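Long-range contacts in uncharacterized protein MG376 homolog (Mycoplasma pneumoniae, PDB 2HQL), which probably binds single-stranded DNA through its OB fold: residues F12-S20 / F29-R37; Y67-T78 / T89-P99. All blocks are in the same frame, centred on the assembly; numbering follows the deposited sequence.

Both contacts are classic-bulge antiparallel hairpins of the same OB-fold sheet, and strand 12-20 of interaction 1 lies beside strand 69-78 of interaction 2, joined to it by backbone bonds such as Ile72 N to Leu13 O. Both are partly buried, interaction 2 nearer the chain centre (about 4 Å against 6 Å, centre to centre). Each sends one row of aliphatic side chains inward, Ile17, Val31 and Ile33 from the first, Ile72, Ile91 and Ile93 from the second, and leaves the other face mostly polar. Interaction 2 is larger, with a short Arg77-Glu92 salt bridge and aromatic packing, whereas interaction 1 has a long Glu18-Lys34 ion pair and splays apart beyond Gly15. Both reach the second subunit.

Interaction 1: residues F12-S20 / F29-R37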
loop_
_atom_site.group_PDB
_atom_site.type_symbol
_atom_site.label_atom_id
_atom_site.label_comp_id
_atom_site.label_asym_id
_atom_site.label_seq_id
_atom_site.Cartn_x
_atom_site.Cartn_y
_atom_site.Cartn_z
ATOM N N PHE A 12 -7.450 -2.835 -0.021
ATOM C CA PHE A 12 -8.175 -4.003 -0.515
ATOM C C PHE A 12 -7.327 -4.517 -1.670
ATOM O O PHE A 12 -7.029 -3.781 -2.616
ATOM C CB PHE A 12 -9.562 -3.606 -1.003
ATOM C CG PHE A 12 -10.442 -3.095 0.084
ATOM C CD1 PHE A 12 -11.369 -3.933 0.691
ATOM C CD2 PHE A 12 -10.328 -1.780 0.525
ATOM C CE1 PHE A 12 -12.163 -3.475 1.723
ATOM C CE2 PHE A 12 -11.122 -1.307 1.566
ATOM C CZ PHE A 12 -12.043 -2.158 2.165
ATOM N N LEU A 13 -6.935 -5.779 -1.604
ATOM C CA LEU A 13 -6.065 -6.307 -2.634
ATOM C C LEU A 13 -6.238 -7.795 -2.830
ATOM O O LEU A 13 -6.666 -8.498 -1.925
ATOM C CB LEU A 13 -4.621 -6.014 -2.237
ATOM C CG LEU A 13 -3.450 -6.228 -3.187
ATOM C CD1 LEU A 13 -3.502 -5.229 -4.340
ATOM C CD2 LEU A 13 -2.172 -6.053 -2.381
ATOM N N GLU A 14 -5.876 -8.268 -4.018
ATOM C CA GLU A 14 -5.969 -9.680 -4.367
ATOM C C GLU A 14 -4.806 -10.098 -5.257
ATOM O O GLU A 14 -4.357 -9.339 -6.106
ATOM C CB GLU A 14 -7.277 -9.957 -5.110
ATOM C CG GLU A 14 -7.196 -11.209 -5.967
ATOM C CD GLU A 14 -8.398 -11.413 -6.854
ATOM O OE1 GLU A 14 -9.059 -10.416 -7.224
ATOM O OE2 GLU A 14 -8.669 -12.582 -7.199
ATOM N N GLY A 15 -4.323 -11.316 -5.066
ATOM C CA GLY A 15 -3.238 -11.806 -5.890
ATOM C C GLY A 15 -3.040 -13.290 -5.694
ATOM O O GLY A 15 -3.784 -13.932 -4.951
ATOM N N GLU A 16 -2.031 -13.836 -6.361
ATOM C CA GLU A 16 -1.716 -15.254 -6.259
ATOM C C GLU A 16 -0.625 -15.482 -5.217
ATOM O O GLU A 16 0.436 -14.869 -5.276
ATOM C CB GLU A 16 -1.263 -15.786 -7.630
ATOM C CG GLU A 16 -0.398 -17.064 -7.604
ATOM C CD GLU A 16 -1.182 -18.356 -7.770
ATOM O OE1 GLU A 16 -1.779 -18.558 -8.848
ATOM O OE2 GLU A 16 -1.194 -19.177 -6.826
ATOM N N ILE A 17 -0.898 -16.364 -4.260
ATOM C CA ILE A 17 0.059 -16.698 -3.211
ATOM C C ILE A 17 1.331 -17.263 -3.852
ATOM O O ILE A 17 1.283 -18.259 -4.587
ATOM C CB ILE A 17 -0.539 -17.748 -2.253
ATOM C CG1 ILE A 17 -1.899 -17.252 -1.745
ATOM C CG2 ILE A 17 0.435 -18.031 -1.112
ATOM C CD1 ILE A 17 -2.649 -18.225 -0.840
ATOM N N GLU A 18 2.470 -16.638 -3.566
ATOM C CA GLU A 18 3.739 -17.065 -4.148
ATOM C C GLU A 18 4.643 -17.851 -3.200
ATOM O O GLU A 18 5.397 -18.725 -3.631
ATOM C CB GLU A 18 4.495 -15.842 -4.668
ATOM C CG GLU A 18 3.795 -15.103 -5.803
ATOM C CD GLU A 18 3.719 -15.922 -7.072
ATOM O OE1 GLU A 18 4.781 -16.425 -7.490
ATOM O OE2 GLU A 18 2.620 -16.059 -7.654
ATOM N N SER A 19 4.570 -17.519 -1.913
ATOM C CA SER A 19 5.366 -18.160 -0.879
ATOM C C SER A 19 4.893 -17.591 0.443
ATOM O O SER A 19 4.127 -16.635 0.461
ATOM C CB SER A 19 6.844 -17.848 -1.076
ATOM O OG SER A 19 7.086 -16.471 -0.905
ATOM N N SER A 20 5.343 -18.172 1.549
ATOM C CA SER A 20 4.929 -17.695 2.864
ATOM C C SER A 20 5.749 -18.350 3.967
ATOM O O SER A 20 6.360 -19.389 3.749
ATOM C CB SER A 20 3.445 -18.005 3.088
ATOM O OG SER A 20 3.230 -19.403 3.168
ATOM N N PHE A 29 2.256 -14.726 10.565
ATOM C CA PHE A 29 2.461 -15.543 9.372
ATOM C C PHE A 29 2.549 -14.614 8.174
ATOM O O PHE A 29 1.647 -13.807 7.943
ATOM C CB PHE A 29 1.291 -16.508 9.176
ATOM C CG PHE A 29 1.512 -17.524 8.092
ATOM C CD1 PHE A 29 2.542 -18.455 8.198
ATOM C CD2 PHE A 29 0.671 -17.571 6.982
ATOM C CE1 PHE A 29 2.736 -19.423 7.222
ATOM C CE2 PHE A 29 0.854 -18.544 5.983
ATOM C CZ PHE A 29 1.889 -19.473 6.106
ATOM N N LEU A 30 3.630 -14.732 7.412
ATOM C CA LEU A 30 3.819 -13.880 6.256
ATOM C C LEU A 30 3.648 -14.582 4.938
ATOM O O LEU A 30 4.228 -15.643 4.694
ATOM C CB LEU A 30 5.194 -13.213 6.289
ATOM C CG LEU A 30 5.332 -12.029 7.248
ATOM C CD1 LEU A 30 5.442 -12.514 8.700
ATOM C CD2 LEU A 30 6.565 -11.226 6.839
ATOM N N VAL A 31 2.850 -13.947 4.089
ATOM C CA VAL A 31 2.558 -14.442 2.757
ATOM C C VAL A 31 2.997 -13.404 1.712
ATOM O O VAL A 31 2.937 -12.196 1.947
ATOM C CB VAL A 31 1.035 -14.745 2.608
ATOM C CG1 VAL A 31 0.705 -15.156 1.161
ATOM C CG2 VAL A 31 0.635 -15.854 3.583
ATOM N N THR A 32 3.477 -13.886 0.572
ATOM C CA THR A 32 3.892 -13.009 -0.508
ATOM C C THR A 32 3.007 -13.284 -1.710
ATOM O O THR A 32 2.941 -14.413 -2.214
ATOM C CB THR A 32 5.354 -13.211 -0.875
ATOM O OG1 THR A 32 6.169 -12.726 0.197
ATOM C CG2 THR A 32 5.695 -12.431 -2.141
ATOM N N ILE A 33 2.340 -12.220 -2.150
ATOM C CA ILE A 33 1.376 -12.243 -3.244
ATOM C C ILE A 33 1.874 -11.577 -4.530
ATOM O O ILE A 33 2.663 -10.641 -4.499
ATOM C CB ILE A 33 0.078 -11.515 -2.796
ATOM C CG1 ILE A 33 -0.396 -12.054 -1.447
ATOM C CG2 ILE A 33 -0.993 -11.672 -3.815
ATOM C CD1 ILE A 33 -0.668 -13.531 -1.404
ATOM N N LYS A 34 1.381 -12.075 -5.658
ATOM C CA LYS A 34 1.710 -11.545 -6.978
ATOM C C LYS A 34 0.425 -11.025 -7.618
ATOM O O LYS A 34 -0.617 -11.680 -7.565
ATOM C CB LYS A 34 2.280 -12.644 -7.881
ATOM C CG LYS A 34 2.348 -12.245 -9.364
ATOM C CD LYS A 34 2.719 -13.408 -10.298
ATOM C CE LYS A 34 1.612 -14.462 -10.392
ATOM N NZ LYS A 34 1.965 -15.583 -11.328
ATOM N N GLN A 35 0.496 -9.842 -8.214
ATOM C CA GLN A 35 -0.655 -9.269 -8.900
ATOM C C GLN A 35 -0.142 -8.906 -10.279
ATOM O O GLN A 35 0.921 -8.308 -10.385
ATOM C CB GLN A 35 -1.161 -8.007 -8.188
ATOM C CG GLN A 35 -2.485 -7.496 -8.745
ATOM C CD GLN A 35 -3.084 -6.350 -7.954
ATOM O OE1 GLN A 35 -2.702 -5.186 -8.121
ATOM N NE2 GLN A 35 -4.027 -6.677 -7.077
ATOM N N MET A 36 -0.875 -9.267 -11.331
ATOM C CA MET A 36 -0.432 -8.950 -12.692
ATOM C C MET A 36 -0.438 -7.451 -12.995
ATOM O O MET A 36 -1.324 -6.711 -12.571
ATOM C CB MET A 36 -1.277 -9.708 -13.718
ATOM C CG MET A 36 -1.237 -11.230 -13.531
ATOM S SD MET A 36 0.445 -11.868 -13.238
ATOM C CE MET A 36 1.228 -11.573 -14.830
ATOM N N ARG A 37 0.574 -7.028 -13.745
ATOM C CA ARG A 37 0.790 -5.637 -14.107
ATOM C C ARG A 37 1.142 -5.565 -15.596
ATOM O O ARG A 37 1.652 -6.522 -16.174
ATOM C CB ARG A 37 1.965 -5.094 -13.271
ATOM C CG ARG A 37 2.368 -3.634 -13.473
ATOM C CD ARG A 37 1.367 -2.668 -12.852
ATOM N NE ARG A 37 1.924 -1.327 -12.717
ATOM C CZ ARG A 37 2.875 -1.002 -11.844
ATOM N NH1 ARG A 37 3.362 -1.922 -11.023
ATOM N NH2 ARG A 37 3.369 0.235 -11.812
#
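A classic beta bulge interrupts this hairpin: Glu18 and Ser19 both sit opposite Thr32, and Glu18 N gives a short bond to Thr32 O (2.6 Å) while Thr32 N is spent on Ser19 O (2.8 Å). Next to the bulge Ile17 pairs with Ile33, and beyond it Glu16 and Lys34 exchange two hydrogen bonds. The N-to-C directions of the strands lie 121° apart, far from antiparallel, and the Gln35 amide spans the opening gap: NE2 probably bonds to Glu14 O (2.9 Å, that oxygen being less certainly placed) and weakly to Leu8 O of the second subunit, whose Asn9 ND2 bonds to OE1.

The Glu18 chain folds back at chi2 (-67°) and carries OE2 against the aliphatic part of Lys34, 3.3 Å from CE, leaving a long salt bridge to NZ (3.8 Å). On the face away from Lys34 and Thr32, Ile17 uses both branches, CG2 against Val31 CG1 (3.7 Å) and CG1 against Ile33 CD1 (3.9 Å).

Ile70 of strand 69-81 meets Ile17 and Ile33 in the core, and Leu60 of helix 54-64 packs on Val31. Strand 42-53 flanks strand 29-37, while Phe12 and Leu13 pair with an antiparallel strand of the second subunit.

Interaction 2: residues Y67-T78 / T89-P99; sequences YKTISIEGILRT and TTIEIVKIFNP
The hairpin of strands 69-81 and 86-96 forms part of the five-stranded OB-fold beta barrel, and a classic beta bulge bends it where Val94 and Lys95 both face Glu73. Glu73 O accepts from both amides, Val94 N at 2.8 Å and Lys95 N at 3.0 Å, and Glu73 N returns a bond to Lys95 O. Beyond the bulge the pairs Ile75-Glu92 and Arg77-Thr90 each exchange two backbone bonds.

On the polar face Arg77 grips Glu92 side-on, both nitrogens converging on one oxygen: NE lies 2.7 Å from OE1 and NH2 3.0 Å from it. OE1 is almost in the guanidinium plane, and Ile75 CG2 covers one face of that group. The extended Glu92 chain, with CG anti to the backbone N (chi1 -171°), reaches across to an arginine chain that bends at chi2. Nearby, Val94 CG2 packs on Ile75 CG1 at 3.6 Å.

The inward face is largely aliphatic. Ile72 holds CG1 between its backbone N and carbonyl carbon (chi1 63°), and its CD1 presses tightly on Ile93 CG1 (3.4 Å), the two side chains meeting at about a right angle.

Further along, Phe97 N bonds to Ser71 O, and a water links Ser71 N to Phe97 O. The Phe97 ring lies obliquely against the 67-78 backbone, CE2 3.3 Å from Ile72 C, with CZ beside Glu73 CB. The ends close with a CH-pi contact: Pro99 CG stands over the Tyr67 ring, 3.3 Å from its centroid.

Helix 54-64 covers the inner face through Leu56 and Leu60 on Ile93, while Tyr51 of strand 42-53 touches Arg77, Thr90 and Glu92. Strand 9-22 flanks strand 69-78, and Leu76 packs against Leu76 of the second subunit.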
loop_
_atom_site.group_PDB
_atom_site.type_symbol
_atom_site.label_atom_id
_atom_site.label_comp_id
_atom_site.label_asym_id
_atom_site.label_seq_id
_atom_site.Cartn_x
_atom_site.Cartn_y
_atom_site.Cartn_z
ATOM N N TYR A 67 -6.059 -22.603 -1.235
ATOM C CA TYR A 67 -6.291 -21.772 -2.418
ATOM C C TYR A 67 -4.992 -21.207 -2.977
ATOM O O TYR A 67 -3.990 -21.140 -2.274
ATOM C CB TYR A 67 -7.198 -20.599 -2.069
ATOM C CG TYR A 67 -8.517 -20.977 -1.445
ATOM C CD1 TYR A 67 -9.502 -21.625 -2.181
ATOM C CD2 TYR A 67 -8.807 -20.619 -0.128
ATOM C CE1 TYR A 67 -10.742 -21.896 -1.626
ATOM C CE2 TYR A 67 -10.049 -20.884 0.432
ATOM C CZ TYR A 67 -11.007 -21.517 -0.323
ATOM O OH TYR A 67 -12.249 -21.743 0.214
ATOM N N LYS A 68 -5.023 -20.792 -4.240
ATOM C CA LYS A 68 -3.852 -20.213 -4.896
ATOM C C LYS A 68 -3.903 -18.689 -4.810
ATOM O O LYS A 68 -2.880 -18.037 -4.578
ATOM C CB LYS A 68 -3.786 -20.640 -6.365
ATOM C CG LYS A 68 -3.650 -22.133 -6.575
ATOM C CD LYS A 68 -3.440 -22.467 -8.051
ATOM C CE LYS A 68 -3.386 -23.984 -8.280
ATOM N NZ LYS A 68 -3.027 -24.385 -9.684
ATOM N N THR A 69 -5.094 -18.126 -5.001
ATOM C CA THR A 69 -5.261 -16.679 -4.925
ATOM C C THR A 69 -5.884 -16.351 -3.579
ATOM O O THR A 69 -6.355 -17.242 -2.872
ATOM C CB THR A 69 -6.203 -16.117 -6.027
ATOM O OG1 THR A 69 -7.567 -16.355 -5.662
ATOM C CG2 THR A 69 -5.917 -16.768 -7.369
ATOM N N ILE A 70 -5.870 -15.073 -3.226
ATOM C CA ILE A 70 -6.460 -14.624 -1.980
ATOM C C ILE A 70 -6.756 -13.140 -2.111
ATOM O O ILE A 70 -6.000 -12.410 -2.751
ATOM C CB ILE A 70 -5.516 -14.851 -0.770
ATOM C CG1 ILE A 70 -6.251 -14.469 0.529
ATOM C CG2 ILE A 70 -4.232 -14.023 -0.942
ATOM C CD1 ILE A 70 -5.524 -14.803 1.808
ATOM N N SER A 71 -7.875 -12.711 -1.526
ATOM C CA SER A 71 -8.291 -11.308 -1.546
ATOM C C SER A 71 -8.422 -10.910 -0.098
ATOM O O SER A 71 -8.887 -11.706 0.706
ATOM C CB SER A 71 -9.658 -11.139 -2.223
ATOM O OG SER A 71 -9.648 -11.636 -3.552
ATOM N N ILE A 72 -8.023 -9.691 0.248
ATOM C CA ILE A 72 -8.130 -9.248 1.636
ATOM C C ILE A 72 -8.495 -7.778 1.787
ATOM O O ILE A 72 -8.659 -7.043 0.811
ATOM C CB ILE A 72 -6.788 -9.427 2.424
ATOM C CG1 ILE A 72 -5.698 -8.550 1.790
ATOM C CG2 ILE A 72 -6.358 -10.898 2.462
ATOM C CD1 ILE A 72 -4.518 -8.285 2.702
ATOM N N GLU A 73 -8.618 -7.382 3.051
ATOM C CA GLU A 73 -8.855 -6.007 3.457
ATOM C C GLU A 73 -7.729 -5.830 4.473
ATOM O O GLU A 73 -7.552 -6.668 5.352
ATOM C CB GLU A 73 -10.206 -5.841 4.147
ATOM C CG GLU A 73 -10.654 -4.384 4.236
ATOM C CD GLU A 73 -10.575 -3.798 5.632
ATOM O OE1 GLU A 73 -11.213 -4.379 6.533
ATOM O OE2 GLU A 73 -9.893 -2.758 5.829
ATOM N N GLY A 74 -6.947 -4.770 4.360
ATOM C CA GLY A 74 -5.869 -4.621 5.314
ATOM C C GLY A 74 -5.439 -3.199 5.549
ATOM O O GLY A 74 -6.064 -2.253 5.061
ATOM N N ILE A 75 -4.352 -3.057 6.297
ATOM C CA ILE A 75 -3.805 -1.751 6.639
ATOM C C ILE A 75 -2.367 -1.647 6.125
ATOM O O ILE A 75 -1.516 -2.481 6.430
ATOM C CB ILE A 75 -3.839 -1.552 8.166
ATOM C CG1 ILE A 75 -5.229 -1.914 8.704
ATOM C CG2 ILE A 75 -3.550 -0.127 8.510
ATOM C CD1 ILE A 75 -5.342 -1.885 10.220
ATOM N N LEU A 76 -2.099 -0.618 5.336
ATOM C CA LEU A 76 -0.761 -0.440 4.792
ATOM C C LEU A 76 0.249 0.035 5.846
ATOM O O LEU A 76 0.093 1.105 6.441
ATOM C CB LEU A 76 -0.818 0.539 3.620
ATOM C CG LEU A 76 0.312 0.442 2.599
ATOM C CD1 LEU A 76 0.423 -0.978 2.065
ATOM C CD2 LEU A 76 0.039 1.402 1.472
ATOM N N ARG A 77 1.278 -0.789 6.072
ATOM C CA ARG A 77 2.357 -0.523 7.033
ATOM C C ARG A 77 3.698 -0.491 6.305
ATOM O O ARG A 77 3.776 -0.793 5.123
ATOM C CB ARG A 77 2.429 -1.638 8.089
ATOM C CG ARG A 77 1.126 -1.979 8.765
ATOM C CD ARG A 77 0.556 -0.768 9.466
ATOM N NE ARG A 77 -0.436 -1.142 10.465
ATOM C CZ ARG A 77 -1.112 -0.268 11.198
ATOM N NH1 ARG A 77 -0.906 1.026 11.034
ATOM N NH2 ARG A 77 -1.982 -0.688 12.104
ATOM N N THR A 78 4.751 -0.134 7.031
ATOM C CA THR A 78 6.091 -0.098 6.477
ATOM C C THR A 78 7.099 -0.337 7.590
ATOM O O THR A 78 6.773 -0.216 8.769
ATOM C CB THR A 78 6.447 1.280 5.851
ATOM O OG1 THR A 78 6.529 2.263 6.889
ATOM C CG2 THR A 78 5.418 1.706 4.814
ATOM N N THR A 89 7.220 -1.689 2.250
ATOM C CA THR A 89 5.784 -1.780 2.525
ATOM C C THR A 89 5.239 -3.205 2.753
ATOM O O THR A 89 5.611 -4.155 2.054
ATOM C CB THR A 89 4.990 -1.145 1.375
ATOM O OG1 THR A 89 5.219 0.264 1.376
ATOM C CG2 THR A 89 3.511 -1.410 1.516
ATOM N N THR A 90 4.358 -3.336 3.741
ATOM C CA THR A 90 3.708 -4.614 4.062
ATOM C C THR A 90 2.248 -4.322 4.389
ATOM O O THR A 90 1.919 -3.226 4.841
ATOM C CB THR A 90 4.324 -5.321 5.308
ATOM O OG1 THR A 90 4.174 -4.488 6.466
ATOM C CG2 THR A 90 5.790 -5.621 5.090
ATOM N N ILE A 91 1.370 -5.290 4.157
ATOM C CA ILE A 91 -0.035 -5.086 4.472
ATOM C C ILE A 91 -0.467 -5.957 5.631
ATOM O O ILE A 91 -0.385 -7.175 5.557
ATOM C CB ILE A 91 -0.983 -5.411 3.294
ATOM C CG1 ILE A 91 -0.553 -4.652 2.028
ATOM C CG2 ILE A 91 -2.423 -5.035 3.677
ATOM C CD1 ILE A 91 0.567 -5.329 1.258
ATOM N N GLU A 92 -0.929 -5.305 6.696
ATOM C CA GLU A 92 -1.425 -5.971 7.892
ATOM C C GLU A 92 -2.849 -6.416 7.585
ATOM O O GLU A 92 -3.762 -5.597 7.479
ATOM C CB GLU A 92 -1.436 -4.995 9.065
ATOM C CG GLU A 92 -1.736 -5.643 10.399
ATOM C CD GLU A 92 -1.967 -4.622 11.471
ATOM O OE1 GLU A 92 -1.486 -3.487 11.290
ATOM O OE2 GLU A 92 -2.615 -4.947 12.490
ATOM N N ILE A 93 -3.036 -7.717 7.436
ATOM C CA ILE A 93 -4.344 -8.260 7.120
ATOM C C ILE A 93 -5.362 -8.051 8.234
ATOM O O ILE A 93 -5.098 -8.342 9.402
ATOM C CB ILE A 93 -4.227 -9.763 6.781
ATOM C CG1 ILE A 93 -3.440 -9.929 5.472
ATOM C CG2 ILE A 93 -5.613 -10.407 6.723
ATOM C CD1 ILE A 93 -3.042 -11.352 5.171
ATOM N N VAL A 94 -6.526 -7.528 7.860
ATOM C CA VAL A 94 -7.612 -7.284 8.798
ATOM C C VAL A 94 -8.703 -8.285 8.486
ATOM O O VAL A 94 -9.358 -8.812 9.384
ATOM C CB VAL A 94 -8.197 -5.853 8.643
ATOM C CG1 VAL A 94 -9.534 -5.764 9.342
ATOM C CG2 VAL A 94 -7.247 -4.820 9.241
ATOM N N LYS A 95 -8.880 -8.572 7.204
ATOM C CA LYS A 95 -9.917 -9.498 6.797
ATOM C C LYS A 95 -9.604 -10.295 5.523
ATOM O O LYS A 95 -9.069 -9.768 4.544
ATOM C CB LYS A 95 -11.219 -8.713 6.626
ATOM C CG LYS A 95 -12.453 -9.570 6.498
ATOM C CD LYS A 95 -13.715 -8.735 6.530
ATOM C CE LYS A 95 -14.934 -9.621 6.431
ATOM N NZ LYS A 95 -14.893 -10.431 5.180
ATOM N N ILE A 96 -9.935 -11.582 5.551
ATOM C CA ILE A 96 -9.735 -12.452 4.402
ATOM C C ILE A 96 -11.105 -12.728 3.812
ATOM O O ILE A 96 -12.064 -12.993 4.541
ATOM C CB ILE A 96 -9.101 -13.803 4.789
ATOM C CG1 ILE A 96 -7.713 -13.581 5.390
ATOM C CG2 ILE A 96 -8.998 -14.695 3.558
ATOM C CD1 ILE A 96 -7.020 -14.864 5.783
ATOM N N PHE A 97 -11.203 -12.669 2.490
ATOM C CA PHE A 97 -12.480 -12.909 1.832
ATOM C C PHE A 97 -12.584 -14.312 1.229
ATOM O O PHE A 97 -11.577 -15.006 1.033
ATOM C CB PHE A 97 -12.705 -11.862 0.734
ATOM C CG PHE A 97 -12.711 -10.434 1.235
ATOM C CD1 PHE A 97 -13.713 -9.984 2.096
ATOM C CD2 PHE A 97 -11.724 -9.534 0.828
ATOM C CE1 PHE A 97 -13.736 -8.666 2.540
ATOM C CE2 PHE A 97 -11.741 -8.209 1.270
ATOM C CZ PHE A 97 -12.749 -7.775 2.128
ATOM N N ASN A 98 -13.818 -14.726 0.959
ATOM C CA ASN A 98 -14.074 -16.024 0.348
ATOM C C ASN A 98 -13.689 -15.913 -1.121
ATOM O O ASN A 98 -14.228 -15.077 -1.849
ATOM C CB ASN A 98 -15.556 -16.395 0.483
ATOM C CG ASN A 98 -15.967 -17.519 -0.448
ATOM O OD1 ASN A 98 -15.209 -18.455 -0.684
ATOM N ND2 ASN A 98 -17.189 -17.438 -0.969
ATOM N N PRO A 99 -12.738 -16.747 -1.575
ATOM C CA PRO A 99 -12.298 -16.715 -2.975
ATOM C C PRO A 99 -13.421 -16.926 -3.991
ATOM O O PRO A 99 -13.181 -16.986 -5.203
ATOM C CB PRO A 99 -11.231 -17.809 -3.027
ATOM C CG PRO A 99 -11.667 -18.754 -1.963
ATOM C CD PRO A 99 -12.064 -17.833 -0.843
HETATM O O HOH W 1 -9.613 -15.075 -1.481
#